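Enoyl-CoA hydratase, EchA3 (Mycobacterium marinum M, PDB 3R6H) probably acts as a lyase of the enoyl-CoA hydratase/isomerase family in lipid metabolism, a crotonase-fold enzyme. Local coordinates at residues 191-194 with 195-198; 204-207 with 208-212. All coordinates share one frame; numbering follows the deposited sequence.

Contacts 1 and 2 each cover two to two and a half turns of one of two consecutive helices, 186-198 and 202-211, met in series along the chain; their centres lie about 17 Å apart and their nearest atoms about 6 Å, without touching. Each is about 18 Å from the chain centre, yet the surroundings differ. In contact 1 Ala193 and Ala194 are buried, Ala194 against the sheet, Glu192, Arg195 and Glu196 are exposed, and Phe197 reaches a second subunit. Contact 2 has no exposed residue among those that touch, and the second subunit is within reach of six residues of the contact. Accordingly, apolar packing and surface carboxylates characterise contact 1, while buried side-chain hydrogen bonds, on Thr208 and Lys209, characterise contact 2.

Contact 1 (191-194 with 195-198); sequences EEAA and REFA
Phe197 and Ala193, one helical turn apart, form the close-packed part of this contact. The ring lies over the carbonyl of Ala193, whose O stands 3.0 Å above the ring plane and is displaced toward the rim. CG of Phe197 is anti to its own carbonyl carbon (chi1 -60°), which directs the ring back along the preceding turn; there CE2 comes within 3.8 Å of Ala193 CB. The same carbonyl accepts the Phe197 amide, N to O 2.9 Å, and so meets both backbone and ring of one residue. Equivalent i to i+4 bonds join Arg195 N to Glu191 O, Glu196 N to Glu192 O and Ala198 N to Ala194 O, evidence of a regular alpha-helix.

The exposed side is looser and charged. Glu192 and Glu196 approach each other obliquely, their carboxylate planes 23° apart. Glu192 CG and Glu196 OE2 are 3.6 Å apart, while the nearest oxygens, Glu192 OE1 and Glu196 OE2, stay at 4.0 Å. Arg189 forms a salt bridge to each glutamate, which probably offsets their repulsion. The aliphatic part of Arg195 runs past the carbonyl of Glu191, CG to O 3.4 Å; its guanidinium stays 4.8 Å from the Glu191 carboxylate, NH1 to OE1, and instead its NH2 donates to Asp12 O.

Toward the interior, helix 186-198 rests on the mixed sheet of this crotonase-family protein: Ala194 touches strands 15-20, 50-54 and 98-102, whereas Glu191 and Arg195 pack on strand 15-20. Phe197 packs on Val99 of strand 98-102, meets His119 of strand 119-122 edge-to-face, and also reaches Leu162 of the second subunit.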
loop_
_atom_site.group_PDB
_atom_site.type_symbol
_atom_site.label_atom_id
_atom_site.label_comp_id
_atom_site.label_asym_id
_atom_site.label_seq_id
_atom_site.Cartn_x
_atom_site.Cartn_y
_atom_site.Cartn_z
ATOM N N GLU A 191 22.214 -9.435 12.192
ATOM C CA GLU A 191 22.625 -9.414 13.607
ATOM C C GLU A 191 22.913 -7.983 14.085
ATOM O O GLU A 191 22.487 -7.602 15.181
ATOM C CB GLU A 191 23.844 -10.348 13.823
ATOM C CG GLU A 191 23.496 -11.790 13.635
ATOM C CD GLU A 191 24.692 -12.743 13.525
ATOM O OE1 GLU A 191 25.810 -12.270 13.282
ATOM O OE2 GLU A 191 24.479 -13.960 13.605
ATOM N N GLU A 192 23.576 -7.165 13.250
ATOM C CA GLU A 192 23.806 -5.766 13.563
ATOM C C GLU A 192 22.491 -5.026 13.745
ATOM O O GLU A 192 22.312 -4.248 14.688
ATOM C CB GLU A 192 24.627 -5.089 12.458
ATOM C CG GLU A 192 25.124 -3.668 12.800
ATOM C CD GLU A 192 25.813 -2.950 11.617
ATOM O OE1 GLU A 192 25.264 -2.883 10.466
ATOM O OE2 GLU A 192 26.926 -2.416 11.848
ATOM N N ALA A 193 21.562 -5.246 12.817
ATOM C CA ALA A 193 20.271 -4.552 12.897
ATOM C C ALA A 193 19.508 -4.935 14.156
ATOM O O ALA A 193 18.871 -4.085 14.772
ATOM C CB ALA A 193 19.413 -4.838 11.637
ATOM N N ALA A 194 19.534 -6.212 14.489
ATOM C CA ALA A 194 18.877 -6.737 15.675
ATOM C C ALA A 194 19.460 -6.089 16.922
ATOM O O ALA A 194 18.723 -5.669 17.806
ATOM C CB ALA A 194 19.035 -8.284 15.755
ATOM N N ARG A 195 20.785 -5.939 16.970
ATOM C CA ARG A 195 21.399 -5.214 18.111
ATOM C C ARG A 195 20.929 -3.769 18.207
ATOM O O ARG A 195 20.641 -3.274 19.282
ATOM C CB ARG A 195 22.933 -5.227 18.028
ATOM C CG ARG A 195 23.514 -6.582 18.228
ATOM C CD ARG A 195 25.054 -6.573 18.191
ATOM N NE ARG A 195 25.548 -7.825 17.600
ATOM C CZ ARG A 195 25.587 -8.996 18.230
ATOM N NH1 ARG A 195 26.049 -10.075 17.594
ATOM N NH2 ARG A 195 25.163 -9.109 19.484
ATOM N N GLU A 196 20.842 -3.094 17.071
ATOM C CA GLU A 196 20.309 -1.734 17.016
ATOM C C GLU A 196 18.864 -1.694 17.544
ATOM O O GLU A 196 18.526 -0.848 18.366
ATOM C CB GLU A 196 20.381 -1.182 15.566
ATOM C CG GLU A 196 21.807 -0.929 15.091
ATOM C CD GLU A 196 22.003 -0.893 13.549
ATOM O OE1 GLU A 196 21.053 -1.058 12.780
ATOM O OE2 GLU A 196 23.151 -0.695 13.116
ATOM N N PHE A 197 18.034 -2.627 17.095
ATOM C CA PHE A 197 16.593 -2.636 17.452
ATOM C C PHE A 197 16.384 -3.013 18.908
ATOM O O PHE A 197 15.409 -2.574 19.522
ATOM C CB PHE A 197 15.775 -3.567 16.540
ATOM C CG PHE A 197 15.829 -3.202 15.080
ATOM C CD1 PHE A 197 15.818 -1.878 14.677
ATOM C CD2 PHE A 197 15.877 -4.206 14.092
ATOM C CE1 PHE A 197 15.881 -1.540 13.327
ATOM C CE2 PHE A 197 15.927 -3.863 12.737
ATOM C CZ PHE A 197 15.930 -2.533 12.370
ATOM N N ALA A 198 17.311 -3.798 19.476
ATOM C CA ALA A 198 17.244 -4.116 20.929
ATOM C C ALA A 198 17.387 -2.865 21.787
ATOM O O ALA A 198 17.011 -2.864 22.985
ATOM C CB ALA A 198 18.314 -5.150 21.290
#

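Contact 2 (204-207 with 208-212)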
loop_
_atom_site.group_PDB
_atom_site.type_symbol
_atom_site.label_atom_id
_atom_site.label_comp_id
_atom_site.label_asym_id
_atom_site.label_seq_id
_atom_site.Cartn_x
_atom_site.Cartn_y
_atom_site.Cartn_z
ATOM N N ALA A 204 7.257 0.010 24.288
ATOM C CA ALA A 204 6.679 0.821 23.229
ATOM C C ALA A 204 6.720 0.114 21.869
ATOM O O ALA A 204 5.758 0.198 21.092
ATOM C CB ALA A 204 7.359 2.190 23.142
ATOM N N HIS A 205 7.796 -0.610 21.600
ATOM C CA HIS A 205 7.896 -1.416 20.382
ATOM C C HIS A 205 6.763 -2.442 20.265
ATOM O O HIS A 205 6.094 -2.525 19.244
ATOM C CB HIS A 205 9.262 -2.110 20.285
ATOM C CG HIS A 205 9.321 -3.177 19.233
ATOM N ND1 HIS A 205 9.317 -2.881 17.887
ATOM C CD2 HIS A 205 9.318 -4.535 19.321
ATOM C CE1 HIS A 205 9.330 -4.017 17.194
ATOM N NE2 HIS A 205 9.340 -5.032 18.047
ATOM N N ASN A 206 6.545 -3.206 21.334
ATOM C CA ASN A 206 5.538 -4.231 21.342
ATOM C C ASN A 206 4.151 -3.625 21.271
ATOM O O ASN A 206 3.357 -4.038 20.447
ATOM C CB ASN A 206 5.744 -5.129 22.590
ATOM C CG ASN A 206 4.849 -6.348 22.604
ATOM O OD1 ASN A 206 4.471 -6.887 21.554
ATOM N ND2 ASN A 206 4.503 -6.805 23.812
ATOM N N ALA A 207 3.869 -2.603 22.093
ATOM C CA ALA A 207 2.555 -1.968 22.071
ATOM C C ALA A 207 2.233 -1.428 20.666
ATOM O O ALA A 207 1.135 -1.603 20.145
ATOM C CB ALA A 207 2.490 -0.859 23.092
ATOM N N THR A 208 3.243 -0.865 20.028
ATOM C CA THR A 208 3.063 -0.231 18.724
ATOM C C THR A 208 2.944 -1.237 17.588
ATOM O O THR A 208 2.056 -1.097 16.728
ATOM C CB THR A 208 4.201 0.768 18.458
ATOM O OG1 THR A 208 4.202 1.753 19.487
ATOM C CG2 THR A 208 4.040 1.447 17.118
ATOM N N LYS A 209 3.798 -2.267 17.579
ATOM C CA LYS A 209 3.703 -3.314 16.561
ATOM C C LYS A 209 2.333 -4.014 16.593
ATOM O O LYS A 209 1.794 -4.370 15.551
ATOM C CB LYS A 209 4.861 -4.324 16.664
ATOM C CG LYS A 209 4.740 -5.378 17.745
ATOM C CD LYS A 209 6.074 -6.101 18.074
ATOM C CE LYS A 209 6.596 -6.942 16.932
ATOM N NZ LYS A 209 8.005 -7.417 17.259
ATOM N N LEU A 210 1.764 -4.206 17.790
ATOM C CA LEU A 210 0.471 -4.872 17.909
ATOM C C LEU A 210 -0.637 -3.975 17.360
ATOM O O LEU A 210 -1.540 -4.460 16.688
ATOM C CB LEU A 210 0.185 -5.307 19.352
ATOM C CG LEU A 210 1.111 -6.422 19.859
ATOM C CD1 LEU A 210 0.872 -6.721 21.363
ATOM C CD2 LEU A 210 1.011 -7.708 19.029
ATOM N N ARG A 211 -0.528 -2.671 17.596
ATOM C CA ARG A 211 -1.484 -1.730 16.997
ATOM C C ARG A 211 -1.384 -1.734 15.477
ATOM O O ARG A 211 -2.408 -1.570 14.786
ATOM C CB ARG A 211 -1.276 -0.327 17.533
ATOM C CG ARG A 211 -1.658 -0.214 18.978
ATOM C CD ARG A 211 -1.251 1.107 19.572
ATOM N NE ARG A 211 -1.587 1.088 20.988
ATOM C CZ ARG A 211 -1.777 2.155 21.738
ATOM N NH1 ARG A 211 -1.678 3.366 21.231
ATOM N NH2 ARG A 211 -2.119 1.999 23.020
ATOM N N ALA A 212 -0.160 -1.899 14.969
ATOM C CA ALA A 212 0.120 -1.928 13.538
ATOM C C ALA A 212 -0.330 -3.212 12.879
ATOM O O ALA A 212 -0.340 -3.295 11.635
ATOM C CB ALA A 212 1.634 -1.695 13.281
HETATM O O HOH W 1 -0.979 -2.024 21.815
#
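Ala204 and Thr208 begin a run of i to i+4 backbone bonds that continues through His205-Lys209, Asn206-Leu210 and Ala207-Arg211. Ala204 O accepts twice from Thr208, from N at 2.9 Å and from OG1 at 2.7 Å, the two donors arriving from opposite faces of the carbonyl plane. With OG1 beside its own backbone N (chi1 -59°), the threonine hydroxyl turns back to this oxygen.

Lys209 NZ donates to His205 NE2 at 2.8 Å, tilted 28° out of the imidazole plane, while CD of the lysine lies 3.4 Å from the same NE2. CG of Lys209 set between its backbone N and carbonyl carbon (chi1 79°), together with a bend at chi3, brings the ammonium to the ring. NZ also makes a salt bridge to Asp118 and a hydrogen bond to Tyr94 O, and His205 ND1 donates to Gly161 O of the second subunit, so both ring nitrogens are bonded and the imidazole's rotation is fixed. More loosely, Leu210 CD1 lies 3.6 Å from Asn206 OD1. A water donates to Ala207 O at 2.7 Å and accepts a longer bond from Arg211 NE; NH1 of this arginine donates to Ile139 O and its guanidinium makes a cation-pi contact with Tyr141, both of the second subunit.

These features describe a subunit-interface helix with a threonine hydroxyl bonded back to the i-4 carbonyl, within the oligomeric assembly of a crotonase-fold enzyme.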